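Local coordinates for protein putative decarboxylase involved in desferrioxamine biosynthesis (Erwinia amylovora, PDB 5O5C) that probably decarboxylates lysine using pyridoxal 5'-phosphate, as a group II decarboxylase of the pathway that makes the siderophore desferrioxamine, at residues I144-K147 / V148-T152; K387-L390 / T391-S395; S131-T134 / W135-A139; G396-A399 / L400-F404. All coordinates share one frame; numbering follows the deposited sequence.

Contact 1: I144-K147 / V148-T152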
loop_
_atom_site.group_PDB
_atom_site.type_symbol
_atom_site.label_atom_id
_atom_site.label_comp_id
_atom_site.label_asym_id
_atom_site.label_seq_id
_atom_site.Cartn_x
_atom_site.Cartn_y
_atom_site.Cartn_z
ATOM N N ILE B 144 6.151 6.892 16.699
ATOM C CA ILE B 144 7.268 7.051 15.757
ATOM C C ILE B 144 6.790 7.646 14.434
ATOM O O ILE B 144 7.333 8.664 13.966
ATOM C CB ILE B 144 8.058 5.754 15.502
ATOM C CG1 ILE B 144 8.979 5.438 16.668
ATOM C CG2 ILE B 144 8.880 5.843 14.233
ATOM C CD1 ILE B 144 9.407 3.986 16.684
ATOM N N GLU B 145 5.734 7.083 13.858
ATOM C CA GLU B 145 5.250 7.640 12.591
ATOM C C GLU B 145 4.958 9.165 12.740
ATOM O O GLU B 145 5.268 9.974 11.833
ATOM C CB GLU B 145 4.023 6.897 12.063
ATOM C CG GLU B 145 3.341 7.644 10.904
ATOM C CD GLU B 145 2.407 6.801 10.069
ATOM O OE1 GLU B 145 2.621 5.547 10.082
ATOM O OE2 GLU B 145 1.444 7.394 9.453
ATOM N N GLN B 146 4.316 9.524 13.850
ATOM C CA GLN B 146 3.943 10.904 14.075
ATOM C C GLN B 146 5.155 11.817 14.099
ATOM O O GLN B 146 5.111 12.889 13.524
ATOM C CB GLN B 146 3.148 11.100 15.354
ATOM C CG GLN B 146 2.484 12.474 15.379
ATOM C CD GLN B 146 1.386 12.655 14.347
ATOM O OE1 GLN B 146 0.454 11.851 14.275
ATOM N NE2 GLN B 146 1.463 13.742 13.565
ATOM N N LYS B 147 6.210 11.348 14.751
ATOM C CA LYS B 147 7.551 11.969 14.721
ATOM C C LYS B 147 8.088 12.164 13.321
ATOM O O LYS B 147 8.447 13.263 12.922
ATOM C CB LYS B 147 8.553 11.124 15.547
ATOM C CG LYS B 147 9.589 11.932 16.281
ATOM C CD LYS B 147 9.115 12.311 17.675
ATOM C CE LYS B 147 10.019 13.374 18.268
ATOM N NZ LYS B 147 9.531 13.845 19.594
ATOM N N VAL B 148 8.137 11.106 12.530
ATOM C CA VAL B 148 8.570 11.297 11.154
ATOM C C VAL B 148 7.743 12.285 10.352
ATOM O O VAL B 148 8.292 13.058 9.588
ATOM C CB VAL B 148 8.716 9.996 10.345
ATOM C CG1 VAL B 148 9.289 10.314 8.987
ATOM C CG2 VAL B 148 9.668 9.051 11.036
ATOM N N ILE B 149 6.423 12.186 10.479
ATOM C CA ILE B 149 5.501 13.100 9.885
ATOM C C ILE B 149 5.739 14.551 10.284
ATOM O O ILE B 149 5.826 15.433 9.408
ATOM C CB ILE B 149 4.055 12.688 10.245
ATOM C CG1 ILE B 149 3.670 11.536 9.354
ATOM C CG2 ILE B 149 3.071 13.817 10.020
ATOM C CD1 ILE B 149 2.334 10.996 9.691
ATOM N N ASP B 150 5.827 14.773 11.588
ATOM C CA ASP B 150 6.039 16.122 12.157
ATOM C C ASP B 150 7.383 16.654 11.717
ATOM O O ASP B 150 7.445 17.780 11.343
ATOM C CB ASP B 150 6.032 16.137 13.659
ATOM C CG ASP B 150 4.649 15.841 14.283
ATOM O OD1 ASP B 150 3.546 16.023 13.685
ATOM O OD2 ASP B 150 4.713 15.448 15.446
ATOM N N TRP B 151 8.435 15.847 11.767
ATOM C CA TRP B 151 9.735 16.248 11.203
ATOM C C TRP B 151 9.639 16.645 9.717
ATOM O O TRP B 151 10.258 17.625 9.278
ATOM C CB TRP B 151 10.771 15.136 11.376
ATOM C CG TRP B 151 12.116 15.403 10.708
ATOM C CD1 TRP B 151 13.165 16.072 11.264
ATOM C CD2 TRP B 151 12.562 14.974 9.397
ATOM N NE1 TRP B 151 14.215 16.124 10.381
ATOM C CE2 TRP B 151 13.891 15.445 9.236
ATOM C CE3 TRP B 151 11.963 14.275 8.340
ATOM C CZ2 TRP B 151 14.645 15.242 8.059
ATOM C CZ3 TRP B 151 12.719 14.064 7.149
ATOM C CH2 TRP B 151 14.055 14.551 7.035
ATOM N N THR B 152 8.893 15.874 8.935
ATOM C CA THR B 152 8.698 16.231 7.520
ATOM C C THR B 152 7.974 17.558 7.400
ATOM O O THR B 152 8.365 18.451 6.653
ATOM C CB THR B 152 7.974 15.114 6.744
ATOM O OG1 THR B 152 8.729 13.920 6.883
ATOM C CG2 THR B 152 7.941 15.456 5.328
#

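Contact 2: K387-L390 / T391-S395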
loop_
_atom_site.group_PDB
_atom_site.type_symbol
_atom_site.label_atom_id
_atom_site.label_comp_id
_atom_site.label_asym_id
_atom_site.label_seq_id
_atom_site.Cartn_x
_atom_site.Cartn_y
_atom_site.Cartn_z
ATOM N N LYS B 387 11.448 3.121 8.573
ATOM C CA LYS B 387 12.501 3.268 7.595
ATOM C C LYS B 387 13.091 4.657 7.610
ATOM O O LYS B 387 14.289 4.760 7.598
ATOM C CB LYS B 387 12.024 2.921 6.191
ATOM C CG LYS B 387 11.691 1.444 6.053
ATOM C CD LYS B 387 11.270 1.043 4.643
ATOM C CE LYS B 387 9.780 0.796 4.544
ATOM N NZ LYS B 387 9.477 0.114 3.265
ATOM N N MET B 388 12.235 5.687 7.623
ATOM C CA MET B 388 12.654 7.058 7.695
ATOM C C MET B 388 13.129 7.328 9.109
ATOM O O MET B 388 14.028 8.126 9.309
ATOM C CB MET B 388 11.518 8.033 7.262
ATOM C CG MET B 388 11.419 8.202 5.750
ATOM S SD MET B 388 12.960 9.035 5.325
ATOM C CE MET B 388 13.686 8.187 4.100
ATOM N N TRP B 389 12.568 6.619 10.086
ATOM C CA TRP B 389 12.953 6.832 11.459
ATOM C C TRP B 389 14.355 6.334 11.748
ATOM O O TRP B 389 15.199 7.081 12.366
ATOM C CB TRP B 389 11.952 6.215 12.418
ATOM C CG TRP B 389 11.947 6.937 13.680
ATOM C CD1 TRP B 389 11.277 8.120 13.974
ATOM C CD2 TRP B 389 12.686 6.608 14.821
ATOM N NE1 TRP B 389 11.565 8.518 15.248
ATOM C CE2 TRP B 389 12.434 7.619 15.791
ATOM C CE3 TRP B 389 13.567 5.566 15.125
ATOM C CZ2 TRP B 389 12.981 7.585 17.060
ATOM C CZ3 TRP B 389 14.115 5.537 16.341
ATOM C CH2 TRP B 389 13.818 6.544 17.327
ATOM N N LEU B 390 14.623 5.104 11.335
ATOM C CA LEU B 390 15.970 4.575 11.515
ATOM C C LEU B 390 17.001 5.234 10.595
ATOM O O LEU B 390 18.157 5.330 10.974
ATOM C CB LEU B 390 16.046 3.060 11.432
ATOM C CG LEU B 390 15.318 2.301 12.559
ATOM C CD1 LEU B 390 15.177 0.841 12.175
ATOM C CD2 LEU B 390 15.932 2.383 13.938
ATOM N N THR B 391 16.606 5.713 9.420
ATOM C CA THR B 391 17.547 6.420 8.575
ATOM C C THR B 391 18.040 7.691 9.262
ATOM O O THR B 391 19.261 7.916 9.353
ATOM C CB THR B 391 16.975 6.708 7.174
ATOM O OG1 THR B 391 16.739 5.458 6.472
ATOM C CG2 THR B 391 17.919 7.551 6.392
ATOM N N LEU B 392 17.121 8.504 9.758
ATOM C CA LEU B 392 17.502 9.748 10.419
ATOM C C LEU B 392 18.312 9.505 11.701
ATOM O O LEU B 392 19.353 10.164 11.962
ATOM C CB LEU B 392 16.243 10.540 10.696
ATOM C CG LEU B 392 15.534 10.941 9.403
ATOM C CD1 LEU B 392 14.055 11.149 9.561
ATOM C CD2 LEU B 392 16.219 12.145 8.829
ATOM N N ARG B 393 17.885 8.501 12.471
ATOM C CA ARG B 393 18.549 8.160 13.690
ATOM C C ARG B 393 20.010 7.705 13.437
ATOM O O ARG B 393 20.919 8.197 14.123
ATOM C CB ARG B 393 17.745 7.114 14.459
ATOM C CG ARG B 393 18.339 6.783 15.844
ATOM C CD ARG B 393 18.371 7.983 16.793
ATOM N NE ARG B 393 17.084 8.707 16.738
ATOM C CZ ARG B 393 16.925 10.025 16.850
ATOM N NH1 ARG B 393 17.955 10.848 17.068
ATOM N NH2 ARG B 393 15.702 10.530 16.727
ATOM N N VAL B 394 20.223 6.844 12.434
ATOM C CA VAL B 394 21.532 6.236 12.204
ATOM C C VAL B 394 22.352 7.204 11.366
ATOM O O VAL B 394 23.393 7.628 11.774
ATOM C CB VAL B 394 21.456 4.879 11.479
ATOM C CG1 VAL B 394 22.842 4.368 11.090
ATOM C CG2 VAL B 394 20.766 3.843 12.330
ATOM N N SER B 395 21.851 7.500 10.174
ATOM C CA SER B 395 22.536 8.291 9.202
ATOM C C SER B 395 22.078 9.695 9.482
ATOM O O SER B 395 20.919 9.902 9.834
ATOM C CB SER B 395 22.065 7.891 7.810
ATOM O OG SER B 395 22.327 6.529 7.506
#

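Contact 3: S131-T134 / W135-A139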
loop_
_atom_site.group_PDB
_atom_site.type_symbol
_atom_site.label_atom_id
_atom_site.label_comp_id
_atom_site.label_asym_id
_atom_site.label_seq_id
_atom_site.Cartn_x
_atom_site.Cartn_y
_atom_site.Cartn_z
ATOM N N SER B 131 0.866 -3.336 12.893
ATOM C CA SER B 131 -0.075 -2.550 12.054
ATOM C C SER B 131 -0.356 -1.174 12.648
ATOM O O SER B 131 -0.965 -1.082 13.726
ATOM C CB SER B 131 -1.398 -3.301 11.913
ATOM O OG SER B 131 -2.323 -2.548 11.131
ATOM N N VAL B 132 0.040 -0.104 11.952
ATOM C CA VAL B 132 0.007 1.257 12.507
ATOM C C VAL B 132 -1.286 2.041 12.260
ATOM O O VAL B 132 -1.312 3.255 12.421
ATOM C CB VAL B 132 1.203 2.113 12.057
ATOM C CG1 VAL B 132 2.508 1.398 12.343
ATOM C CG2 VAL B 132 1.128 2.484 10.588
ATOM N N ASP B 133 -2.356 1.339 11.895
ATOM C CA ASP B 133 -3.671 1.915 11.863
ATOM C C ASP B 133 -4.190 2.256 13.263
ATOM O O ASP B 133 -4.809 3.300 13.427
ATOM C CB ASP B 133 -4.648 1.067 11.064
ATOM C CG ASP B 133 -4.791 -0.324 11.579
ATOM O OD1 ASP B 133 -3.799 -0.872 12.107
ATOM O OD2 ASP B 133 -5.897 -0.872 11.467
ATOM N N THR B 134 -3.880 1.432 14.265
ATOM C CA THR B 134 -4.339 1.701 15.613
ATOM C C THR B 134 -3.267 1.568 16.656
ATOM O O THR B 134 -2.302 0.813 16.539
ATOM C CB THR B 134 -5.532 0.785 16.049
ATOM O OG1 THR B 134 -5.092 -0.576 16.071
ATOM C CG2 THR B 134 -6.706 0.919 15.132
ATOM N N TRP B 135 -3.464 2.267 17.745
ATOM C CA TRP B 135 -2.483 2.188 18.841
ATOM C C TRP B 135 -2.394 0.728 19.372
ATOM O O TRP B 135 -1.275 0.188 19.627
ATOM C CB TRP B 135 -2.776 3.206 19.922
ATOM C CG TRP B 135 -2.265 2.826 21.220
ATOM C CD1 TRP B 135 -2.902 2.053 22.154
ATOM C CD2 TRP B 135 -1.014 3.148 21.755
ATOM N NE1 TRP B 135 -2.121 1.886 23.222
ATOM C CE2 TRP B 135 -0.949 2.558 23.015
ATOM C CE3 TRP B 135 0.040 3.958 21.325
ATOM C CZ2 TRP B 135 0.135 2.701 23.830
ATOM C CZ3 TRP B 135 1.078 4.069 22.081
ATOM C CH2 TRP B 135 1.144 3.456 23.354
ATOM N N ASP B 136 -3.524 0.059 19.417
ATOM C CA ASP B 136 -3.556 -1.311 19.987
ATOM C C ASP B 136 -2.972 -2.418 19.063
ATOM O O ASP B 136 -2.993 -3.580 19.430
ATOM C CB ASP B 136 -4.937 -1.642 20.520
ATOM C CG ASP B 136 -5.988 -1.738 19.457
ATOM O OD1 ASP B 136 -5.659 -1.748 18.261
ATOM O OD2 ASP B 136 -7.176 -1.718 19.809
ATOM N N GLN B 137 -2.415 -2.044 17.907
ATOM C CA GLN B 137 -1.675 -2.983 17.060
ATOM C C GLN B 137 -0.209 -2.467 16.802
ATOM O O GLN B 137 0.608 -3.101 16.110
ATOM C CB GLN B 137 -2.432 -3.182 15.744
ATOM C CG GLN B 137 -3.912 -3.529 15.838
ATOM C CD GLN B 137 -4.608 -3.454 14.499
ATOM O OE1 GLN B 137 -4.346 -4.244 13.606
ATOM N NE2 GLN B 137 -5.474 -2.478 14.342
ATOM N N SER B 138 0.143 -1.344 17.378
ATOM C CA SER B 138 1.477 -0.791 17.186
ATOM C C SER B 138 2.193 -0.125 18.371
ATOM O O SER B 138 3.397 -0.031 18.361
ATOM C CB SER B 138 1.445 0.184 16.008
ATOM O OG SER B 138 0.456 1.172 16.227
ATOM N N ALA B 139 1.499 0.381 19.345
ATOM C CA ALA B 139 2.174 1.168 20.388
ATOM C C ALA B 139 3.120 2.245 19.820
ATOM O O ALA B 139 2.674 3.083 19.037
ATOM C CB ALA B 139 2.850 0.258 21.411
#

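Contact 4: G396-A399 / L400-F404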
loop_
_atom_site.group_PDB
_atom_site.type_symbol
_atom_site.label_atom_id
_atom_site.label_comp_id
_atom_site.label_asym_id
_atom_site.label_seq_id
_atom_site.Cartn_x
_atom_site.Cartn_y
_atom_site.Cartn_z
ATOM N N GLY B 396 22.906 10.703 9.329
ATOM C CA GLY B 396 22.283 12.077 9.366
ATOM C C GLY B 396 21.059 12.290 8.424
ATOM O O GLY B 396 20.870 11.556 7.456
ATOM N N PRO B 397 20.192 13.273 8.721
ATOM C CA PRO B 397 19.484 13.981 7.667
ATOM C C PRO B 397 20.466 14.653 6.659
ATOM O O PRO B 397 20.167 14.718 5.456
ATOM C CB PRO B 397 18.666 15.045 8.431
ATOM C CG PRO B 397 19.067 14.916 9.850
ATOM C CD PRO B 397 19.619 13.566 10.042
ATOM N N MET B 398 21.624 15.134 7.148
ATOM C CA MET B 398 22.630 15.731 6.249
ATOM C C MET B 398 23.305 14.676 5.364
ATOM O O MET B 398 23.772 14.980 4.260
ATOM C CB MET B 398 23.694 16.551 7.012
ATOM C CG MET B 398 24.660 17.329 6.088
ATOM S SD MET B 398 24.121 17.787 4.390
ATOM C CE MET B 398 25.333 19.042 3.998
ATOM N N ALA B 399 23.357 13.435 5.827
ATOM C CA ALA B 399 23.802 12.348 4.957
ATOM C C ALA B 399 22.864 12.203 3.728
ATOM O O ALA B 399 23.332 11.971 2.655
ATOM C CB ALA B 399 23.897 11.058 5.726
ATOM N N LEU B 400 21.548 12.382 3.891
ATOM C CA LEU B 400 20.613 12.318 2.753
ATOM C C LEU B 400 20.766 13.469 1.750
ATOM O O LEU B 400 20.704 13.289 0.533
ATOM C CB LEU B 400 19.170 12.226 3.273
ATOM C CG LEU B 400 18.823 10.939 4.057
ATOM C CD1 LEU B 400 17.483 11.029 4.762
ATOM C CD2 LEU B 400 18.782 9.782 3.122
ATOM N N GLY B 401 20.962 14.652 2.297
ATOM C CA GLY B 401 21.167 15.874 1.530
ATOM C C GLY B 401 22.450 15.863 0.761
ATOM O O GLY B 401 22.488 16.423 -0.330
ATOM N N ASN B 402 23.493 15.263 1.338
ATOM C CA ASN B 402 24.805 15.122 0.690
ATOM C C ASN B 402 24.692 14.266 -0.541
ATOM O O ASN B 402 25.224 14.618 -1.581
ATOM C CB ASN B 402 25.885 14.516 1.610
ATOM C CG ASN B 402 26.353 15.464 2.703
ATOM O OD1 ASN B 402 26.262 16.681 2.566
ATOM N ND2 ASN B 402 26.819 14.898 3.821
ATOM N N ALA B 403 24.027 13.125 -0.385
ATOM C CA ALA B 403 23.700 12.247 -1.500
ATOM C C ALA B 403 22.900 12.962 -2.567
ATOM O O ALA B 403 23.275 12.924 -3.722
ATOM C CB ALA B 403 22.916 11.052 -1.013
ATOM N N PHE B 404 21.822 13.629 -2.170
ATOM C CA PHE B 404 20.912 14.206 -3.159
ATOM C C PHE B 404 21.633 15.323 -3.943
ATOM O O PHE B 404 21.568 15.364 -5.184
ATOM C CB PHE B 404 19.643 14.751 -2.534
ATOM C CG PHE B 404 18.489 14.719 -3.454
ATOM C CD1 PHE B 404 17.856 13.509 -3.720
ATOM C CD2 PHE B 404 18.022 15.860 -4.066
ATOM C CE1 PHE B 404 16.806 13.432 -4.589
ATOM C CE2 PHE B 404 16.954 15.796 -4.952
ATOM C CZ PHE B 404 16.337 14.583 -5.199
#

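Contact 1: I144-K147 / V148-T152
E145 and I149, one helical turn apart, show how a side chain can be held at its charged end while its aliphatic stem is packed. The methyl CD1 of I149 rests 3.7 Å from CG of E145 and lies equally near the carboxylate oxygen OE2, the two chains crossing obliquely. E145 runs out extended, with CG anti to the backbone N (chi1 168°), and this carries OE2 to a salt bridge with R381 and to the backbone N of F166. Beneath them the backbone is regular: I149 N reaches E145 O at 2.8 Å and V148 N reaches I144 O at 2.9 Å. On this buried flank I149 and T152 lie on F342 of strand 339-343, within the mixed sheet of the fold type I PLP enzymes, so that helix 140-156 is one of the helices layered on the cofactor domain's sheet. T152 adds a second grip on V148 O: its OG1, at 2.9 Å, and its backbone N come from opposite faces of that carbonyl, while OG1 also bonds Y328 OH. The other flank is looser. There Q146, bent at chi2, swings NE2 to 3.1 Å from D150 OD1, a nearly straight bond (167°) that lies in the amide plane yet meets the oxygen from above the carboxylate plane. NE2 is shared with D163, whereas D150 is exposed. K147 turns from that acid, its NZ 6.6 Å from D150 OD2; NZ instead gives a hydrogen bond to the backbone O of F71 of the second subunit.

Contact 2: K387-L390 / T391-S395
T391 doubles the ordinary helical bond to K387. Its OG1 gives a hydrogen bond of 2.8 Å to K387 O, and its backbone N reaches the same oxygen at 3.1 Å, the two donors arriving from opposite faces of the carbonyl. With OG1 turned back beside its own backbone N (chi1 -65°), the hydroxyl points back toward the preceding turn, and Q334 NE2 engages it as well. The polar end of K387 leads away from this turn to salt bridges with E122 and D384. Further along, V394 N bonds L390 O at 2.9 Å, and the last turn closes with S395 N on T391 O, after which S395 leaves helical geometry. W389 and R393 lie side by side on the flank facing the second subunit. The guanidinium comes up by its edge, NE standing 4.0 Å from W389 CH2, with ring and guanidinium planes 61° apart. R393 CZ is 5.1 Å from the centroid of the six-membered W389 ring, so any cation-pi attraction is weak at most; bends at chi2 and chi3 lay the chain alongside the indole, and its NE makes a salt bridge to E89 of the second subunit. Around these groups the packing is apolar: M388 lies on V148, L390 on A121, and L392 on W151 and on L76 of the second subunit. The chemistry implies a division of labour: a carbonyl that accepts two hydrogen bonds holds the T391 hydroxyl in place, while the charge of R393 is probably met mainly by E89 of the second subunit, the long cation-pi geometry adding little.

Contact 3: S131-T134 / W135-A139
T134 and Q137 meet through a short chain of polar atoms. Q137 NE2 gives a hydrogen bond of 2.6 Å to T134 OG1, 19° out of the amide plane, and that hydroxyl donates a hydrogen bond of 2.5 Å to D136 OD1, meeting the oxygen nearly along its C-O axis. The hydroxyl is thus both acceptor and donor, which fixes its rotation. It can do this because OG1 is lodged between the backbone N and carbonyl carbon of T134 (chi1 64°), facing the turn that follows. Q137 NE2 also makes a weak hydrogen bond of 3.3 Å to D133 OD2, with carboxylate and amide planes 74° apart. A second hub is T134 O, which takes S138 OG at 2.8 Å and Q137 N at 3.2 Å from opposite faces. The next shell holds these groups in place. S138 OG also bonds T142 OG1, at the start of the following helix; Q137 OE1 accepts from N111 ND2 of the second subunit, and F101 of that subunit packs on Q137. A139 CA lies 3.5 Å above one face of the W135 ring, off toward its rim, and F462 of the second subunit packs against the same tryptophan. S131 reaches across to Q137 by a weak bond from its backbone N. The D133 side chain is about 6 Å from a bound PLP, and that of S131 about 4 Å from that of T380, a PLP-binding residue although no cofactor is bound to it in this chain's model; such a turn at the dimer interface is consistent with the shared active sites of fold type I decarboxylases.

Contact 4: G396-A399 / L400-F404
P397 O is gripped by two backbone donors one residue apart, L400 N and G401 N. G401 N makes the sounder bond, 3.3 Å and fairly straight at 159°, while L400 N, though nearer at 3.1 Å, is badly bent and counts as weak. The next carbonyl is held more firmly: N402 N reaches M398 O at 2.9 Å, and F404 N closes a later turn on L400 O. A403 N on A399 O is long and weak, so the bonds of the first turns are uneven. Above this backbone the side chains of M398 and N402 meet. M398 starts out with CG anti to the backbone N (chi1 -173°), which sends it toward the asparagine of the next turn, but beyond CG its placement is doubtful, and the details of the meeting carry little weight. M398 is exposed and N402 partly so. The opposite side is buried. CB of L400 rides 3.5 Å from P397 O, and its side chain packs on F332 and F333, with F27 of the second subunit beside it. P397 is likewise covered, by W151 and by L76 of the second subunit. The chain leaves helical geometry at S395 and G396, and a new helix begins around P397. A proline in the first turn, where its missing N-H costs no helical bond, is a familiar way to start a helix, here the long helix 397-420 that leads from the cofactor domain toward the C-terminal antiparallel sheet.

How the contacts relate
Along the chain the order is contact 3, contact 1, contact 2, contact 4. Contact 3 runs from the loop before helix 135-138 into it, and contact 1 lies on the next helix, 140-156, their centres about 15 Å apart; V132 touches E145. Contacts 2 and 4 follow one another on helices 385-394 and 397-420, their centres about 11 Å apart. Helix 140-156 lies against the second pair: I144 and V148 pack on W389, W151 reaches L392, and W151 also meets P397. Contacts 3 and 4, about 30 Å apart between centres, do not touch. All four reach the second subunit, so the cluster joins the dimer interface to the cofactor-bearing core through neighbouring helices.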